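Local coordinates for protein paenibacillus xanthan lyase (Paenibacillus, PDB 6F2P) that cleaves the polysaccharide xanthan as a calcium-binding polysaccharide lyase, probably by beta-elimination as in other members of family 8, at residues A[465-471]-A[484-490]; A[363-367]-A[458-462]. All coordinates share one frame; numbering follows the deposited sequence.

Contact 1. Residues A[465-471]-A[484-490]; sequences QYGVSGM and KSWFMFD. With CA (calcium ion), chain B.
G467 to M471 and K484 to M488 pair as the two arms of an antiparallel beta hairpin inside the super-sandwich domain of this family 8 lyase. Six backbone hydrogen bonds make the ladder, two at each of the pairs G467-M488, S469-W486 and M471-K484. The straightness of the bond from W486 N to S469 O (2.7 Å, 170° at the hydrogen) is representative. Between these pairs CA-H...O contacts fill in, as from V468 CA to W486 O.

Apolar contacts sort by face. V468 and F487 lie side by side, V468 CG2 3.6 Å from F487 CE2, and their face is covered by strand 678-684, where M681 meets V468. On the other face W486, its CG turned anti to its own carbonyl carbon (chi1 -61°), lays its ring edge against the neighbouring strand, W486 CZ3 3.9 Å from M471 CB, while K484 C lies over one ring face and L384 of strand 380-385 also touches it. Replacing the indole of W486 by the methyl of an alanine would probably leave M471 CB and L384 without their shared aromatic partner and open a gap between the hairpin and strand 380-385. M488 bends at chi3 (-79°), bringing its CE to 3.6 Å from S469 N and close to the backbone of G467, with M488 CE 3.7 Å from G467 O.

Polar groups find partners beyond the hairpin: S485 OG bonds to Q647 and N660, and K484 NZ to T439, G437 O and Y615. At the open end Q465 and Y466 form a classic beta bulge opposite I462. The Y466 ring takes Q465 CB over its centre and brings Y466 CE1 to 4.0 Å from D490 CB. D490 joins D491, E492, Q636 and E651 round a calcium ion, which D490 OD1 binds at 2.5 Å.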
loop_
_atom_site.group_PDB
_atom_site.type_symbol
_atom_site.label_atom_id
_atom_site.label_comp_id
_atom_site.label_asym_id
_atom_site.label_seq_id
_atom_site.Cartn_x
_atom_site.Cartn_y
_atom_site.Cartn_z
ATOM N N GLN A 465 -9.007 -10.361 -8.941
ATOM C CA GLN A 465 -8.360 -10.921 -10.132
ATOM C C GLN A 465 -7.672 -9.878 -11.027
ATOM O O GLN A 465 -6.729 -10.188 -11.752
ATOM C CB GLN A 465 -9.390 -11.664 -10.982
ATOM C CG GLN A 465 -9.986 -12.890 -10.331
ATOM C CD GLN A 465 -10.681 -13.764 -11.341
ATOM O OE1 GLN A 465 -10.069 -14.213 -12.318
ATOM N NE2 GLN A 465 -11.977 -13.997 -11.131
ATOM N N TYR A 466 -8.161 -8.648 -10.993
ATOM C CA TYR A 466 -7.656 -7.620 -11.891
ATOM C C TYR A 466 -7.189 -6.443 -11.052
ATOM O O TYR A 466 -7.776 -6.128 -10.018
ATOM C CB TYR A 466 -8.743 -7.204 -12.903
ATOM C CG TYR A 466 -9.439 -8.394 -13.523
ATOM C CD1 TYR A 466 -8.705 -9.419 -14.109
ATOM C CD2 TYR A 466 -10.829 -8.517 -13.493
ATOM C CE1 TYR A 466 -9.331 -10.527 -14.665
ATOM C CE2 TYR A 466 -11.471 -9.625 -14.051
ATOM C CZ TYR A 466 -10.711 -10.624 -14.635
ATOM O OH TYR A 466 -11.325 -11.730 -15.182
ATOM N N GLY A 467 -6.116 -5.797 -11.476
ATOM C CA GLY A 467 -5.545 -4.752 -10.659
ATOM C C GLY A 467 -4.873 -3.690 -11.488
ATOM O O GLY A 467 -4.597 -3.880 -12.679
ATOM N N VAL A 468 -4.619 -2.561 -10.843
ATOM C CA VAL A 468 -3.912 -1.453 -11.446
ATOM C C VAL A 468 -2.987 -0.887 -10.373
ATOM O O VAL A 468 -3.409 -0.694 -9.224
ATOM C CB VAL A 468 -4.901 -0.368 -11.955
ATOM C CG1 VAL A 468 -5.939 -0.057 -10.898
ATOM C CG2 VAL A 468 -4.161 0.895 -12.372
ATOM N N SER A 469 -1.725 -0.652 -10.729
ATOM C CA SER A 469 -0.786 -0.043 -9.796
ATOM C C SER A 469 -0.086 1.126 -10.433
ATOM O O SER A 469 -0.009 1.233 -11.661
ATOM C CB SER A 469 0.271 -1.040 -9.340
ATOM O OG SER A 469 -0.293 -2.103 -8.603
ATOM N N GLY A 470 0.452 1.994 -9.588
ATOM C CA GLY A 470 1.201 3.126 -10.068
ATOM C C GLY A 470 2.302 3.533 -9.122
ATOM O O GLY A 470 2.246 3.275 -7.913
ATOM N N MET A 471 3.305 4.192 -9.691
ATOM C CA MET A 471 4.421 4.716 -8.932
ATOM C C MET A 471 4.870 6.024 -9.547
ATOM O O MET A 471 5.180 6.081 -10.738
ATOM C CB MET A 471 5.576 3.721 -8.981
ATOM C CG MET A 471 6.864 4.217 -8.374
ATOM S SD MET A 471 8.139 2.943 -8.432
ATOM C CE MET A 471 9.533 3.861 -7.767
ATOM N N LYS A 484 4.708 5.996 -13.719
ATOM C CA LYS A 484 4.646 4.667 -14.303
ATOM C C LYS A 484 3.426 3.943 -13.751
ATOM O O LYS A 484 3.205 3.913 -12.531
ATOM C CB LYS A 484 5.921 3.891 -13.962
ATOM C CG LYS A 484 7.195 4.633 -14.316
ATOM C CD LYS A 484 8.425 4.054 -13.608
ATOM C CE LYS A 484 8.687 2.602 -14.015
ATOM N NZ LYS A 484 9.136 2.457 -15.427
ATOM N N SER A 485 2.632 3.366 -14.649
ATOM C CA SER A 485 1.420 2.671 -14.244
ATOM C C SER A 485 1.373 1.276 -14.843
ATOM O O SER A 485 1.855 1.043 -15.947
ATOM C CB SER A 485 0.177 3.469 -14.651
ATOM O OG SER A 485 0.092 4.689 -13.932
ATOM N N TRP A 486 0.794 0.343 -14.104
ATOM C CA TRP A 486 0.651 -1.013 -14.602
ATOM C C TRP A 486 -0.820 -1.435 -14.531
ATOM O O TRP A 486 -1.525 -1.104 -13.575
ATOM C CB TRP A 486 1.558 -1.968 -13.823
ATOM C CG TRP A 486 3.025 -1.630 -13.926
ATOM C CD1 TRP A 486 3.923 -2.116 -14.843
ATOM C CD2 TRP A 486 3.763 -0.734 -13.083
ATOM N NE1 TRP A 486 5.171 -1.572 -14.619
ATOM C CE2 TRP A 486 5.100 -0.727 -13.543
ATOM C CE3 TRP A 486 3.424 0.061 -11.983
ATOM C CZ2 TRP A 486 6.099 0.046 -12.937
ATOM C CZ3 TRP A 486 4.417 0.835 -11.386
ATOM C CH2 TRP A 486 5.741 0.818 -11.867
ATOM N N PHE A 487 -1.287 -2.126 -15.569
ATOM C CA PHE A 487 -2.696 -2.494 -15.673
ATOM C C PHE A 487 -2.762 -3.969 -15.976
ATOM O O PHE A 487 -2.411 -4.409 -17.067
ATOM C CB PHE A 487 -3.396 -1.674 -16.759
ATOM C CG PHE A 487 -3.273 -0.186 -16.555
ATOM C CD1 PHE A 487 -2.105 0.481 -16.902
ATOM C CD2 PHE A 487 -4.322 0.544 -16.003
ATOM C CE1 PHE A 487 -1.981 1.844 -16.703
ATOM C CE2 PHE A 487 -4.210 1.913 -15.803
ATOM C CZ PHE A 487 -3.036 2.566 -16.157
ATOM N N MET A 488 -3.198 -4.735 -14.990
ATOM C CA MET A 488 -3.029 -6.174 -15.027
ATOM C C MET A 488 -4.375 -6.872 -15.140
ATOM O O MET A 488 -5.162 -6.848 -14.200
ATOM C CB MET A 488 -2.276 -6.601 -13.767
ATOM C CG MET A 488 -0.863 -6.027 -13.718
ATOM S SD MET A 488 -0.211 -5.627 -12.085
ATOM C CE MET A 488 -1.004 -4.061 -11.740
ATOM N N PHE A 489 -4.642 -7.478 -16.296
ATOM C CA PHE A 489 -5.965 -8.044 -16.574
ATOM C C PHE A 489 -5.957 -9.565 -16.618
ATOM O O PHE A 489 -5.281 -10.200 -15.812
ATOM C CB PHE A 489 -6.555 -7.451 -17.857
ATOM C CG PHE A 489 -6.714 -5.950 -17.811
ATOM C CD1 PHE A 489 -7.609 -5.359 -16.930
ATOM C CD2 PHE A 489 -5.962 -5.132 -18.637
ATOM C CE1 PHE A 489 -7.762 -3.972 -16.881
ATOM C CE2 PHE A 489 -6.103 -3.752 -18.598
ATOM C CZ PHE A 489 -7.007 -3.170 -17.719
ATOM N N ASP A 490 -6.710 -10.160 -17.537
ATOM C CA ASP A 490 -6.798 -11.623 -17.546
ATOM C C ASP A 490 -5.594 -12.310 -18.199
ATOM O O ASP A 490 -5.163 -13.360 -17.739
ATOM C CB ASP A 490 -8.118 -12.118 -18.157
ATOM C CG ASP A 490 -8.367 -11.559 -19.533
ATOM O OD1 ASP A 490 -7.818 -10.485 -19.827
ATOM O OD2 ASP A 490 -9.112 -12.182 -20.322
HETATM CA CA CA B . -7.500 -9.895 -22.224
#

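Contact 2. Residues A[363-367]-A[458-462]; sequences KYKQF and GGTDI
Q366 of 363-367 reaches across to the backbone of G458 to T460, while Y364, two residues earlier, lies against D461. The strands run roughly antiparallel, their axes at 150° and 7.2 Å apart at closest, too far for a backbone ladder, so side chains and one water span the interval.

The Q366 chain starts at CB, whose nearest atom on the opposite strand is D461 OD2. With CG swung away from the backbone N (chi1 -164°) the chain heads toward 458-462, and Q366 CG comes within 4.0 Å of G459 O. A bend at chi2 (91°) then lays the amide along the glycines: Q366 CD is 3.7 Å from G459 CA, OE1 lies near G459 C and T460 N, and Q366 NE2 is 3.3 Å from G458 C. Contact with the opposite strand is thus van der Waals, and the amide meets its polar needs to the side. Q366 OE1 accepts from Y364 OH at 2.6 Å, the donor standing above the carbonyl plane, and Q366 NE2 bonds to S469 OG. These two bonds fix which way round the amide sits. G459 suits its place, since a CB there would run into Q366 OE1; G458 has backbone angles that would jam any side chain against the preceding carbonyl.

Y364 crosses D461 obliquely, Y364 CD2 3.4 Å from D461 CB. D461 OD1 forms a salt bridge with K746, and a water accepts a hydrogen bond from Q366 N and donates one to D461 OD2. T460 points away, its OG1 bonded to S744 and S692. Two outermost strands, one from a four-stranded antiparallel sheet and one from a nine-stranded sheet, are joined in this way within the stacked-sheet architecture of the family 8 super-sandwich domain.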
loop_
_atom_site.group_PDB
_atom_site.type_symbol
_atom_site.label_atom_id
_atom_site.label_comp_id
_atom_site.label_asym_id
_atom_site.label_seq_id
_atom_site.Cartn_x
_atom_site.Cartn_y
_atom_site.Cartn_z
ATOM N N LYS A 363 -5.011 -15.185 -8.700
ATOM C CA LYS A 363 -5.487 -14.061 -7.889
ATOM C C LYS A 363 -4.599 -12.844 -8.076
ATOM O O LYS A 363 -3.440 -12.968 -8.449
ATOM C CB LYS A 363 -5.550 -14.411 -6.392
ATOM C CG LYS A 363 -4.189 -14.618 -5.730
ATOM C CD LYS A 363 -4.279 -14.617 -4.204
ATOM C CE LYS A 363 -5.003 -15.845 -3.671
ATOM N NZ LYS A 363 -5.199 -15.757 -2.198
ATOM N N TYR A 364 -5.163 -11.668 -7.825
ATOM C CA TYR A 364 -4.386 -10.438 -7.749
ATOM C C TYR A 364 -4.311 -10.016 -6.289
ATOM O O TYR A 364 -5.258 -10.250 -5.527
ATOM C CB TYR A 364 -5.030 -9.326 -8.580
ATOM C CG TYR A 364 -4.272 -8.016 -8.499
ATOM C CD1 TYR A 364 -3.175 -7.778 -9.318
ATOM C CD2 TYR A 364 -4.642 -7.027 -7.592
ATOM C CE1 TYR A 364 -2.465 -6.594 -9.242
ATOM C CE2 TYR A 364 -3.939 -5.845 -7.504
ATOM C CZ TYR A 364 -2.850 -5.635 -8.334
ATOM O OH TYR A 364 -2.144 -4.456 -8.272
ATOM N N LYS A 365 -3.195 -9.408 -5.887
ATOM C CA LYS A 365 -3.048 -8.983 -4.498
ATOM C C LYS A 365 -2.149 -7.764 -4.347
ATOM O O LYS A 365 -0.987 -7.789 -4.753
ATOM C CB LYS A 365 -2.546 -10.144 -3.631
ATOM C CG LYS A 365 -2.664 -9.905 -2.125
ATOM C CD LYS A 365 -2.479 -11.192 -1.335
ATOM C CE LYS A 365 -2.557 -10.953 0.168
ATOM N NZ LYS A 365 -3.881 -10.390 0.571
ATOM N N GLN A 366 -2.695 -6.694 -3.767
ATOM C CA GLN A 366 -1.927 -5.474 -3.530
ATOM C C GLN A 366 -1.324 -5.456 -2.131
ATOM O O GLN A 366 -2.052 -5.512 -1.137
ATOM C CB GLN A 366 -2.795 -4.230 -3.704
ATOM C CG GLN A 366 -2.021 -2.931 -3.866
ATOM C CD GLN A 366 -1.734 -2.609 -5.329
ATOM O OE1 GLN A 366 -2.538 -2.922 -6.205
ATOM N NE2 GLN A 366 -0.581 -1.996 -5.599
ATOM N N PHE A 367 0.002 -5.357 -2.062
ATOM C CA PHE A 367 0.702 -5.299 -0.787
ATOM C C PHE A 367 1.079 -3.862 -0.463
ATOM O O PHE A 367 2.237 -3.449 -0.597
ATOM C CB PHE A 367 1.928 -6.213 -0.822
ATOM C CG PHE A 367 1.591 -7.644 -1.122
ATOM C CD1 PHE A 367 1.257 -8.517 -0.106
ATOM C CD2 PHE A 367 1.570 -8.104 -2.423
ATOM C CE1 PHE A 367 0.932 -9.831 -0.379
ATOM C CE2 PHE A 367 1.241 -9.418 -2.705
ATOM C CZ PHE A 367 0.922 -10.284 -1.680
ATOM N N GLY A 458 1.263 2.542 -5.067
ATOM C CA GLY A 458 0.243 1.611 -4.639
ATOM C C GLY A 458 -0.719 1.336 -5.773
ATOM O O GLY A 458 -0.336 1.392 -6.946
ATOM N N GLY A 459 -1.971 1.050 -5.427
ATOM C CA GLY A 459 -2.967 0.723 -6.422
ATOM C C GLY A 459 -4.230 0.154 -5.821
ATOM O O GLY A 459 -4.439 0.232 -4.608
ATOM N N THR A 460 -5.074 -0.407 -6.683
ATOM C CA THR A 460 -6.336 -1.004 -6.269
ATOM C C THR A 460 -6.720 -2.158 -7.200
ATOM O O THR A 460 -6.033 -2.430 -8.179
ATOM C CB THR A 460 -7.474 0.035 -6.215
ATOM O OG1 THR A 460 -8.613 -0.549 -5.579
ATOM C CG2 THR A 460 -7.873 0.491 -7.612
ATOM N N ASP A 461 -7.819 -2.836 -6.898
ATOM C CA ASP A 461 -8.127 -4.083 -7.582
ATOM C C ASP A 461 -9.616 -4.361 -7.642
ATOM O O ASP A 461 -10.412 -3.719 -6.959
ATOM C CB ASP A 461 -7.478 -5.231 -6.840
ATOM C CG ASP A 461 -7.852 -5.248 -5.374
ATOM O OD1 ASP A 461 -9.014 -5.584 -5.059
ATOM O OD2 ASP A 461 -6.982 -4.919 -4.537
ATOM N N ILE A 462 -9.986 -5.356 -8.435
ATOM C CA ILE A 462 -11.379 -5.731 -8.547
ATOM C C ILE A 462 -11.515 -7.239 -8.781
ATOM O O ILE A 462 -10.646 -7.864 -9.398
ATOM C CB ILE A 462 -12.100 -4.887 -9.635
ATOM C CG1 ILE A 462 -13.550 -4.617 -9.229
ATOM C CG2 ILE A 462 -12.010 -5.549 -10.994
ATOM C CD1 ILE A 462 -14.190 -3.480 -10.000
HETATM O O HOH W 1 -5.422 -6.812 -2.549
#

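How the contacts relate
Going from the N terminus, the chain first lays down 363-367, makes further strands of the smaller sheet, and returns 90 residues later to close contact 2 at 458-462. A short turn leads straight into 465-471, and after 12 more residues 484-490 folds back to close contact 1. The two contacts are therefore in series, neither enclosing nor crossing the other, with centres about 8 Å apart. Strands 457-462 and 466-474 are neighbours in one sheet, joined by probable hydrogen bonds such as G470 N to G458 O (2.8 Å). Contact 1 adds the next strand, 481-488, to that sheet, whereas contact 2 ties its edge to the sheet containing 363-367.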